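Local coordinates for protein DNA polymerase III subunit delta (Bacillus subtilis, PDB 3ZH9) that probably acts as the wrench that opens the dimeric beta sliding ring, within the ATP-driven complex that loads it onto primed DNA, at residues 164-169 / 200-205; 80-85 / 119-124; 263-268 / 280-285. All blocks are in the same frame, centred on the assembly; numbering follows the deposited sequence.

Contact 1: residues 164-169 / 200-205; sequences KTIGTE and EEITLD. With SO4 (sulfate ion), chain C.
I166 places CG1 anti to its backbone N (chi1 -172°), and I202 turns CG1 away from its carbonyl carbon (chi1 -59°), which leaves CG2 anti to the backbone N; the I166 branch ends in CD1, which meets CG2 of I202 at 3.7 Å. Both side chains lie on one side of the strand pair, against I189 of helix 182-195. On the other side T165 and E201 stand next to each other, OG1 of T165 reaching CB of E201 at 3.6 Å. The backbone of T165 holds the strands in parallel: its N donates to O of E200 (2.9 Å), and its O takes the N-H of I202 (2.7 Å). The short, weakly bonded strands, joined through helices 168-177 and 182-195, form a small parallel sheet in a helical part of the chain, consistent with the helical lid that follows the core of an AAA+ module. Where the strands give way to helices, a water takes the N-H of G167 and donates to OE2 of E201 and O of I202, tying an N-cap residue to the other strand. At the opposite end the aliphatic chain of K164 runs past E200 while its NZ bonds to the carbonyls of R199 and G197. A sulfate, probably from the crystallisation liquor, accepts the N-H groups of E200 and E201, the latter at 2.7 Å from N to O3.

Contact 2: residues 80-85 / 119-124; sequences VKNPYF and APYEKL
Y121 points its ring at the turn formed by N82, P83 and Y84, so that the phenol end meets mostly backbone. C of N82 lies at the edge of the ring, near its plane, 3.2 Å from OH of Y121. Further back along the ring CE2 of Y121 approaches O of P83 at 3.5 Å. CG of Y121 sits beside its own N (chi1 -43°), and CD of P120 lies 4.1 Å above the centre of one ring face. Y84 is turned the other way: with CG between its N and carbonyl carbon (chi1 46°), its side chain meets OH of Y121 through CB (3.4 Å), and that OH lies closer still to N of Y84, at 2.9 Å but at an angle poor for a hydrogen bond. The ring of Y84 leads off, and its hydroxyl bonds to O of I95. Next to Y121, CG of P83 packs on CB of A119 at 3.6 Å. The side chain of N82 crosses the ring of P120 at about a right angle. Each proline is the centre of an inverse gamma turn; the one at P120 brings N of Y121 to 2.7 Å from O of A119 in a hydrogen bond. The two turns stand side by side where the neighbouring parallel strands 76-81 and 113-119 end, and the 2-3-4-1-5 strand order of this sheet is that of the AAA+ branch of P-loop NTPase folds.

Contact 3: residues 263-268 / 280-285; sequences LQTKYF and SNLKVH. With SO4 (sulfate ion), chain E.
An amide oxygen rests against an aromatic ring here: OD1 of N281 lies 3.7 Å from both CZ and CE2 of F268. The two side chains cross at about a right angle, their planes 52° apart, and the approach is packing without a polar link. One helical turn before F268, Q264 joins the contact, and L282 fills the space between the two. CD1 of L282 meets CB of Q264 at 3.8 Å, while its other methyl, CD2, touches CE2 of F268 at 4.1 Å and lies under the amide of Q264. Behind F268, CD2 of Y267 sits 3.8 Å over the centre of one ring face. An alanine in place of F268 would probably open a gap beside CD2 of L282 and leave the N281 amide freer to turn. Past the helix end, N of H285 donates to O1 (3.1 Å) and O4 of a sulfate, probably from the crystallisation liquor, at the start of helix 286-296. Helices 248-269 and 275-282, consecutive in the chain, pack against each other at the surface, where F268 and T265 also pack on I278, T265 touches A292 and M293 of helix 286-296, and L263 faces helix 301-319.

In the fold
From the N terminus, the three contacts follow one another in series, none enclosing or crossing another. Contact 2 comes first, closing a loop of 33 residues that includes helix 99-107 and joins the ends of two neighbouring strands of the parallel sheet. Contact 1 then closes a largely helical excursion of 30 residues as a separate two-stranded sheet, its centre 36 Å from that of contact 2, on the opposite side of the chain's centre. Contact 3 closes the shortest loop, 11 residues, between consecutive helices of the C-terminal domain. Though distant in sequence, contacts 2 and 3 touch: OE2 of E122 packs on CB of S280 at 3.6 Å, bringing the NTPase-like and C-terminal regions together.

Contact 1: residues 164-169 / 200-205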
loop_
_atom_site.group_PDB
_atom_site.type_symbol
_atom_site.label_atom_id
_atom_site.label_comp_id
_atom_site.label_asym_id
_atom_site.label_seq_id
_atom_site.Cartn_x
_atom_site.Cartn_y
_atom_site.Cartn_z
ATOM N N LYS A 164 -14.102 -1.280 -18.460
ATOM C CA LYS A 164 -14.518 -2.664 -18.277
ATOM C C LYS A 164 -15.358 -2.772 -17.019
ATOM O O LYS A 164 -15.538 -1.787 -16.303
ATOM C CB LYS A 164 -13.296 -3.582 -18.162
ATOM C CG LYS A 164 -12.372 -3.520 -19.363
ATOM C CD LYS A 164 -13.137 -3.895 -20.635
ATOM C CE LYS A 164 -12.244 -3.808 -21.858
ATOM N NZ LYS A 164 -12.947 -4.296 -23.086
ATOM N N THR A 165 -15.858 -3.971 -16.742
ATOM C CA THR A 165 -16.574 -4.222 -15.500
ATOM C C THR A 165 -16.098 -5.522 -14.865
ATOM O O THR A 165 -15.512 -6.379 -15.532
ATOM C CB THR A 165 -18.077 -4.319 -15.732
ATOM O OG1 THR A 165 -18.339 -5.391 -16.644
ATOM C CG2 THR A 165 -18.610 -3.014 -16.318
ATOM N N ILE A 166 -16.321 -5.650 -13.563
ATOM C CA ILE A 166 -16.010 -6.882 -12.857
ATOM C C ILE A 166 -17.051 -7.081 -11.769
ATOM O O ILE A 166 -17.343 -6.155 -11.018
ATOM C CB ILE A 166 -14.548 -6.886 -12.301
ATOM C CG1 ILE A 166 -14.180 -8.256 -11.726
ATOM C CG2 ILE A 166 -14.312 -5.746 -11.293
ATOM C CD1 ILE A 166 -12.677 -8.418 -11.395
ATOM N N GLY A 167 -17.646 -8.266 -11.723
ATOM C CA GLY A 167 -18.673 -8.569 -10.738
ATOM C C GLY A 167 -18.040 -8.697 -9.368
ATOM O O GLY A 167 -16.819 -8.827 -9.264
ATOM N N THR A 168 -18.851 -8.669 -8.313
ATOM C CA THR A 168 -18.287 -8.680 -6.967
ATOM C C THR A 168 -17.612 -10.008 -6.625
ATOM O O THR A 168 -16.602 -10.022 -5.941
ATOM C CB THR A 168 -19.300 -8.240 -5.860
ATOM O OG1 THR A 168 -19.913 -9.385 -5.261
ATOM C CG2 THR A 168 -20.359 -7.329 -6.432
ATOM N N GLU A 169 -18.139 -11.119 -7.123
ATOM C CA GLU A 169 -17.507 -12.413 -6.865
ATOM C C GLU A 169 -16.095 -12.495 -7.477
ATOM O O GLU A 169 -15.156 -12.921 -6.823
ATOM C CB GLU A 169 -18.383 -13.554 -7.381
ATOM C CG GLU A 169 -17.879 -14.942 -7.012
ATOM C CD GLU A 169 -18.728 -16.061 -7.622
ATOM O OE1 GLU A 169 -19.592 -15.758 -8.475
ATOM O OE2 GLU A 169 -18.526 -17.244 -7.257
ATOM N N GLU A 200 -16.476 -6.982 -22.352
ATOM C CA GLU A 200 -16.617 -5.917 -21.370
ATOM C C GLU A 200 -16.390 -6.369 -19.927
ATOM O O GLU A 200 -15.867 -5.610 -19.100
ATOM C CB GLU A 200 -17.991 -5.258 -21.480
ATOM C CG GLU A 200 -18.205 -4.182 -20.431
ATOM C CD GLU A 200 -19.492 -3.426 -20.634
ATOM O OE1 GLU A 200 -20.175 -3.686 -21.650
ATOM O OE2 GLU A 200 -19.814 -2.567 -19.784
ATOM N N GLU A 201 -16.785 -7.601 -19.625
ATOM C CA GLU A 201 -16.779 -8.064 -18.246
ATOM C C GLU A 201 -15.638 -9.019 -17.917
ATOM O O GLU A 201 -15.457 -10.042 -18.577
ATOM C CB GLU A 201 -18.108 -8.726 -17.884
ATOM C CG GLU A 201 -18.153 -9.176 -16.432
ATOM C CD GLU A 201 -19.399 -9.976 -16.086
ATOM O OE1 GLU A 201 -20.347 -9.991 -16.900
ATOM O OE2 GLU A 201 -19.430 -10.589 -14.995
ATOM N N ILE A 202 -14.867 -8.677 -16.889
ATOM C CA ILE A 202 -13.919 -9.618 -16.310
ATOM C C ILE A 202 -14.718 -10.647 -15.490
ATOM O O ILE A 202 -15.338 -10.297 -14.480
ATOM C CB ILE A 202 -12.901 -8.890 -15.399
ATOM C CG1 ILE A 202 -12.129 -7.819 -16.189
ATOM C CG2 ILE A 202 -11.954 -9.883 -14.710
ATOM C CD1 ILE A 202 -11.341 -6.875 -15.274
ATOM N N THR A 203 -14.718 -11.898 -15.945
ATOM C CA THR A 203 -15.397 -12.982 -15.239
ATOM C C THR A 203 -14.512 -13.595 -14.148
ATOM O O THR A 203 -13.304 -13.352 -14.111
ATOM C CB THR A 203 -15.833 -14.110 -16.196
ATOM O OG1 THR A 203 -14.682 -14.810 -16.686
ATOM C CG2 THR A 203 -16.648 -13.560 -17.377
ATOM N N LEU A 204 -15.125 -14.374 -13.261
ATOM C CA LEU A 204 -14.397 -15.107 -12.237
ATOM C C LEU A 204 -13.437 -16.080 -12.917
ATOM O O LEU A 204 -12.310 -16.256 -12.481
ATOM C CB LEU A 204 -15.358 -15.883 -11.337
ATOM C CG LEU A 204 -14.690 -16.747 -10.256
ATOM C CD1 LEU A 204 -13.962 -15.859 -9.257
ATOM C CD2 LEU A 204 -15.694 -17.640 -9.541
ATOM N N ASP A 205 -13.888 -16.713 -13.991
ATOM C CA ASP A 205 -13.012 -17.593 -14.760
ATOM C C ASP A 205 -11.769 -16.867 -15.301
ATOM O O ASP A 205 -10.677 -17.425 -15.277
ATOM C CB ASP A 205 -13.775 -18.254 -15.914
ATOM C CG ASP A 205 -14.628 -19.440 -15.466
ATOM O OD1 ASP A 205 -14.353 -20.045 -14.403
ATOM O OD2 ASP A 205 -15.571 -19.782 -16.207
HETATM S S SO4 C . -19.198 -9.192 -22.498
HETATM O O1 SO4 C . -18.784 -8.288 -23.572
HETATM O O2 SO4 C . -20.646 -9.135 -22.301
HETATM O O3 SO4 C . -18.530 -8.796 -21.264
HETATM O O4 SO4 C . -18.836 -10.566 -22.837
HETATM O O HOH W 1 -17.506 -10.655 -13.093
#

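Contact 2: residues 80-85 / 119-124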
loop_
_atom_site.group_PDB
_atom_site.type_symbol
_atom_site.label_atom_id
_atom_site.label_comp_id
_atom_site.label_asym_id
_atom_site.label_seq_id
_atom_site.Cartn_x
_atom_site.Cartn_y
_atom_site.Cartn_z
ATOM N N VAL A 80 5.418 19.030 -3.074
ATOM C CA VAL A 80 5.894 19.312 -1.732
ATOM C C VAL A 80 5.491 18.184 -0.800
ATOM O O VAL A 80 4.324 18.081 -0.402
ATOM C CB VAL A 80 5.318 20.644 -1.209
ATOM C CG1 VAL A 80 5.791 20.905 0.191
ATOM C CG2 VAL A 80 5.735 21.772 -2.114
ATOM N N LYS A 81 6.454 17.328 -0.461
ATOM C CA LYS A 81 6.178 16.170 0.391
ATOM C C LYS A 81 6.322 16.458 1.885
ATOM O O LYS A 81 7.133 17.298 2.295
ATOM C CB LYS A 81 7.099 15.006 0.026
ATOM C CG LYS A 81 7.018 14.548 -1.423
ATOM C CD LYS A 81 8.046 13.450 -1.674
ATOM C CE LYS A 81 8.083 13.027 -3.129
ATOM N NZ LYS A 81 9.320 12.246 -3.424
ATOM N N ASN A 82 5.530 15.742 2.686
ATOM C CA ASN A 82 5.683 15.671 4.146
ATOM C C ASN A 82 5.462 16.957 4.942
ATOM O O ASN A 82 6.345 17.380 5.693
ATOM C CB ASN A 82 7.047 15.085 4.526
ATOM C CG ASN A 82 7.298 13.733 3.894
ATOM O OD1 ASN A 82 8.423 13.429 3.497
ATOM N ND2 ASN A 82 6.257 12.921 3.789
ATOM N N PRO A 83 4.286 17.578 4.787
ATOM C CA PRO A 83 3.915 18.706 5.647
ATOM C C PRO A 83 3.469 18.212 7.024
ATOM O O PRO A 83 2.280 18.266 7.340
ATOM C CB PRO A 83 2.749 19.356 4.887
ATOM C CG PRO A 83 2.162 18.250 4.092
ATOM C CD PRO A 83 3.303 17.349 3.714
ATOM N N TYR A 84 4.425 17.742 7.824
ATOM C CA TYR A 84 4.152 17.162 9.140
ATOM C C TYR A 84 3.447 18.142 10.068
ATOM O O TYR A 84 2.744 17.738 10.989
ATOM C CB TYR A 84 5.445 16.653 9.798
ATOM C CG TYR A 84 6.605 17.618 9.706
ATOM C CD1 TYR A 84 6.766 18.644 10.639
ATOM C CD2 TYR A 84 7.535 17.517 8.673
ATOM C CE1 TYR A 84 7.833 19.543 10.540
ATOM C CE2 TYR A 84 8.597 18.407 8.566
ATOM C CZ TYR A 84 8.742 19.411 9.501
ATOM O OH TYR A 84 9.801 20.283 9.386
ATOM N N PHE A 85 3.641 19.430 9.822
ATOM C CA PHE A 85 2.997 20.461 10.621
ATOM C C PHE A 85 1.483 20.511 10.385
ATOM O O PHE A 85 0.785 21.283 11.033
ATOM C CB PHE A 85 3.631 21.821 10.324
ATOM C CG PHE A 85 3.847 22.074 8.857
ATOM C CD1 PHE A 85 2.794 22.469 8.047
ATOM C CD2 PHE A 85 5.098 21.895 8.285
ATOM C CE1 PHE A 85 2.986 22.687 6.696
ATOM C CE2 PHE A 85 5.293 22.110 6.940
ATOM C CZ PHE A 85 4.236 22.514 6.144
ATOM N N ALA A 119 0.897 14.461 1.602
ATOM C CA ALA A 119 0.931 14.368 3.058
ATOM C C ALA A 119 0.491 12.983 3.504
ATOM O O ALA A 119 -0.688 12.756 3.727
ATOM C CB ALA A 119 0.029 15.420 3.676
ATOM N N PRO A 120 1.448 12.059 3.640
ATOM C CA PRO A 120 1.155 10.640 3.846
ATOM C C PRO A 120 0.722 10.320 5.279
ATOM O O PRO A 120 1.289 9.425 5.885
ATOM C CB PRO A 120 2.507 9.981 3.571
ATOM C CG PRO A 120 3.505 11.003 4.067
ATOM C CD PRO A 120 2.901 12.333 3.639
ATOM N N TYR A 121 -0.261 11.044 5.801
ATOM C CA TYR A 121 -0.728 10.862 7.161
ATOM C C TYR A 121 -2.192 10.477 7.094
ATOM O O TYR A 121 -2.870 10.789 6.121
ATOM C CB TYR A 121 -0.585 12.163 7.949
ATOM C CG TYR A 121 0.720 12.899 7.707
ATOM C CD1 TYR A 121 1.939 12.327 8.049
ATOM C CD2 TYR A 121 0.725 14.169 7.149
ATOM C CE1 TYR A 121 3.125 12.996 7.841
ATOM C CE2 TYR A 121 1.907 14.854 6.934
ATOM C CZ TYR A 121 3.106 14.262 7.277
ATOM O OH TYR A 121 4.281 14.942 7.058
ATOM N N GLU A 122 -2.688 9.816 8.132
ATOM C CA GLU A 122 -4.068 9.341 8.124
ATOM C C GLU A 122 -5.039 10.501 8.244
ATOM O O GLU A 122 -6.142 10.470 7.698
ATOM C CB GLU A 122 -4.319 8.387 9.292
ATOM C CG GLU A 122 -3.687 7.021 9.159
ATOM C CD GLU A 122 -4.125 6.083 10.274
ATOM O OE1 GLU A 122 -5.205 6.329 10.865
ATOM O OE2 GLU A 122 -3.390 5.111 10.564
ATOM N N LYS A 123 -4.612 11.519 8.976
ATOM C CA LYS A 123 -5.497 12.566 9.436
ATOM C C LYS A 123 -4.720 13.861 9.526
ATOM O O LYS A 123 -3.553 13.875 9.924
ATOM C CB LYS A 123 -6.044 12.192 10.815
ATOM C CG LYS A 123 -6.858 13.270 11.505
ATOM C CD LYS A 123 -7.207 12.847 12.932
ATOM N N LEU A 124 -5.369 14.951 9.142
ATOM C CA LEU A 124 -4.784 16.270 9.295
ATOM C C LEU A 124 -5.499 16.949 10.459
ATOM O O LEU A 124 -6.669 16.685 10.706
ATOM C CB LEU A 124 -4.951 17.071 8.004
ATOM C CG LEU A 124 -4.566 16.381 6.686
ATOM C CD1 LEU A 124 -4.827 17.311 5.490
ATOM C CD2 LEU A 124 -3.109 15.907 6.693
#

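Contact 3: residues 263-268 / 280-285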
loop_
_atom_site.group_PDB
_atom_site.type_symbol
_atom_site.label_atom_id
_atom_site.label_comp_id
_atom_site.label_asym_id
_atom_site.label_seq_id
_atom_site.Cartn_x
_atom_site.Cartn_y
_atom_site.Cartn_z
ATOM N N LEU A 263 2.345 -13.083 16.352
ATOM C CA LEU A 263 2.714 -12.850 17.755
ATOM C C LEU A 263 2.490 -11.379 18.155
ATOM O O LEU A 263 1.883 -11.100 19.179
ATOM C CB LEU A 263 4.176 -13.252 17.999
ATOM C CG LEU A 263 4.631 -13.077 19.459
ATOM C CD1 LEU A 263 4.104 -14.232 20.314
ATOM C CD2 LEU A 263 6.109 -12.987 19.542
ATOM N N GLN A 264 2.975 -10.440 17.341
ATOM C CA GLN A 264 2.767 -9.009 17.618
ATOM C C GLN A 264 1.280 -8.625 17.695
ATOM O O GLN A 264 0.833 -7.927 18.609
ATOM C CB GLN A 264 3.424 -8.174 16.529
ATOM C CG GLN A 264 4.945 -8.129 16.602
ATOM C CD GLN A 264 5.534 -7.548 15.339
ATOM O OE1 GLN A 264 5.111 -7.887 14.233
ATOM N NE2 GLN A 264 6.503 -6.667 15.491
ATOM N N THR A 265 0.530 -9.060 16.694
ATOM C CA THR A 265 -0.889 -8.786 16.636
ATOM C C THR A 265 -1.617 -9.373 17.862
ATOM O O THR A 265 -2.444 -8.701 18.489
ATOM C CB THR A 265 -1.470 -9.332 15.319
ATOM O OG1 THR A 265 -0.883 -8.618 14.220
ATOM C CG2 THR A 265 -2.947 -9.118 15.285
ATOM N N LYS A 266 -1.298 -10.618 18.213
ATOM C CA LYS A 266 -1.919 -11.264 19.374
ATOM C C LYS A 266 -1.624 -10.474 20.649
ATOM O O LYS A 266 -2.499 -10.263 21.477
ATOM C CB LYS A 266 -1.425 -12.713 19.519
ATOM C CG LYS A 266 -2.143 -13.525 20.588
ATOM C CD LYS A 266 -1.480 -14.897 20.760
ATOM C CE LYS A 266 -2.295 -15.823 21.663
ATOM N NZ LYS A 266 -3.613 -16.214 21.084
ATOM N N TYR A 267 -0.378 -10.033 20.789
ATOM C CA TYR A 267 0.058 -9.253 21.940
ATOM C C TYR A 267 -0.737 -7.947 22.107
ATOM O O TYR A 267 -1.179 -7.604 23.209
ATOM C CB TYR A 267 1.551 -8.938 21.803
ATOM C CG TYR A 267 2.075 -8.037 22.904
ATOM C CD1 TYR A 267 2.392 -8.549 24.166
ATOM C CD2 TYR A 267 2.245 -6.675 22.682
ATOM C CE1 TYR A 267 2.864 -7.714 25.179
ATOM C CE2 TYR A 267 2.714 -5.837 23.681
ATOM C CZ TYR A 267 3.032 -6.359 24.921
ATOM O OH TYR A 267 3.495 -5.504 25.893
ATOM N N PHE A 268 -0.921 -7.215 21.015
ATOM C CA PHE A 268 -1.666 -5.963 21.095
ATOM C C PHE A 268 -3.179 -6.184 21.132
ATOM O O PHE A 268 -3.884 -5.449 21.806
ATOM C CB PHE A 268 -1.289 -5.030 19.957
ATOM C CG PHE A 268 0.101 -4.479 20.070
ATOM C CD1 PHE A 268 0.445 -3.631 21.114
ATOM C CD2 PHE A 268 1.065 -4.812 19.138
ATOM C CE1 PHE A 268 1.729 -3.108 21.219
ATOM C CE2 PHE A 268 2.365 -4.291 19.238
ATOM C CZ PHE A 268 2.694 -3.444 20.282
ATOM N N SER A 280 -1.236 0.681 12.476
ATOM C CA SER A 280 -0.421 1.894 12.482
ATOM C C SER A 280 0.778 1.752 13.420
ATOM O O SER A 280 1.847 2.286 13.139
ATOM C CB SER A 280 -1.247 3.159 12.774
ATOM O OG SER A 280 -1.932 3.068 14.006
ATOM N N ASN A 281 0.607 1.013 14.515
ATOM C CA ASN A 281 1.731 0.706 15.399
ATOM C C ASN A 281 2.778 -0.159 14.691
ATOM O O ASN A 281 3.979 0.090 14.799
ATOM C CB ASN A 281 1.245 0.034 16.686
ATOM C CG ASN A 281 2.381 -0.271 17.657
ATOM O OD1 ASN A 281 3.185 -1.174 17.427
ATOM N ND2 ASN A 281 2.439 0.476 18.758
ATOM N N LEU A 282 2.317 -1.159 13.945
ATOM C CA LEU A 282 3.214 -2.081 13.247
ATOM C C LEU A 282 3.689 -1.583 11.890
ATOM O O LEU A 282 4.624 -2.139 11.302
ATOM C CB LEU A 282 2.541 -3.445 13.083
ATOM C CG LEU A 282 2.276 -4.117 14.431
ATOM C CD1 LEU A 282 1.837 -5.554 14.244
ATOM C CD2 LEU A 282 3.522 -4.032 15.313
ATOM N N LYS A 283 3.041 -0.533 11.396
ATOM C CA LYS A 283 3.251 -0.069 10.031
ATOM C C LYS A 283 3.018 -1.234 9.079
ATOM O O LYS A 283 3.834 -1.512 8.203
ATOM C CB LYS A 283 4.657 0.522 9.845
ATOM C CG LYS A 283 5.076 1.524 10.919
ATOM C CD LYS A 283 4.131 2.717 10.982
ATOM N N VAL A 284 1.901 -1.929 9.280
ATOM C CA VAL A 284 1.451 -2.985 8.370
ATOM C C VAL A 284 0.039 -2.636 7.905
ATOM O O VAL A 284 -0.746 -2.072 8.672
ATOM C CB VAL A 284 1.438 -4.386 9.056
ATOM C CG1 VAL A 284 0.791 -5.431 8.147
ATOM C CG2 VAL A 284 2.838 -4.814 9.422
ATOM N N HIS A 285 -0.274 -2.930 6.649
ATOM C CA HIS A 285 -1.617 -2.660 6.135
ATOM C C HIS A 285 -2.663 -3.408 6.954
ATOM O O HIS A 285 -2.501 -4.595 7.245
ATOM C CB HIS A 285 -1.738 -3.025 4.651
ATOM C CG HIS A 285 -1.289 -1.937 3.726
ATOM N ND1 HIS A 285 -2.080 -0.849 3.415
ATOM C CD2 HIS A 285 -0.131 -1.766 3.045
ATOM C CE1 HIS A 285 -1.428 -0.054 2.586
ATOM N NE2 HIS A 285 -0.244 -0.588 2.343
HETATM S S SO4 E . 1.950 -4.920 4.432
HETATM O O1 SO4 E . 2.393 -3.917 5.394
HETATM O O2 SO4 E . 2.903 -6.029 4.409
HETATM O O3 SO4 E . 1.868 -4.316 3.106
HETATM O O4 SO4 E . 0.631 -5.414 4.817
#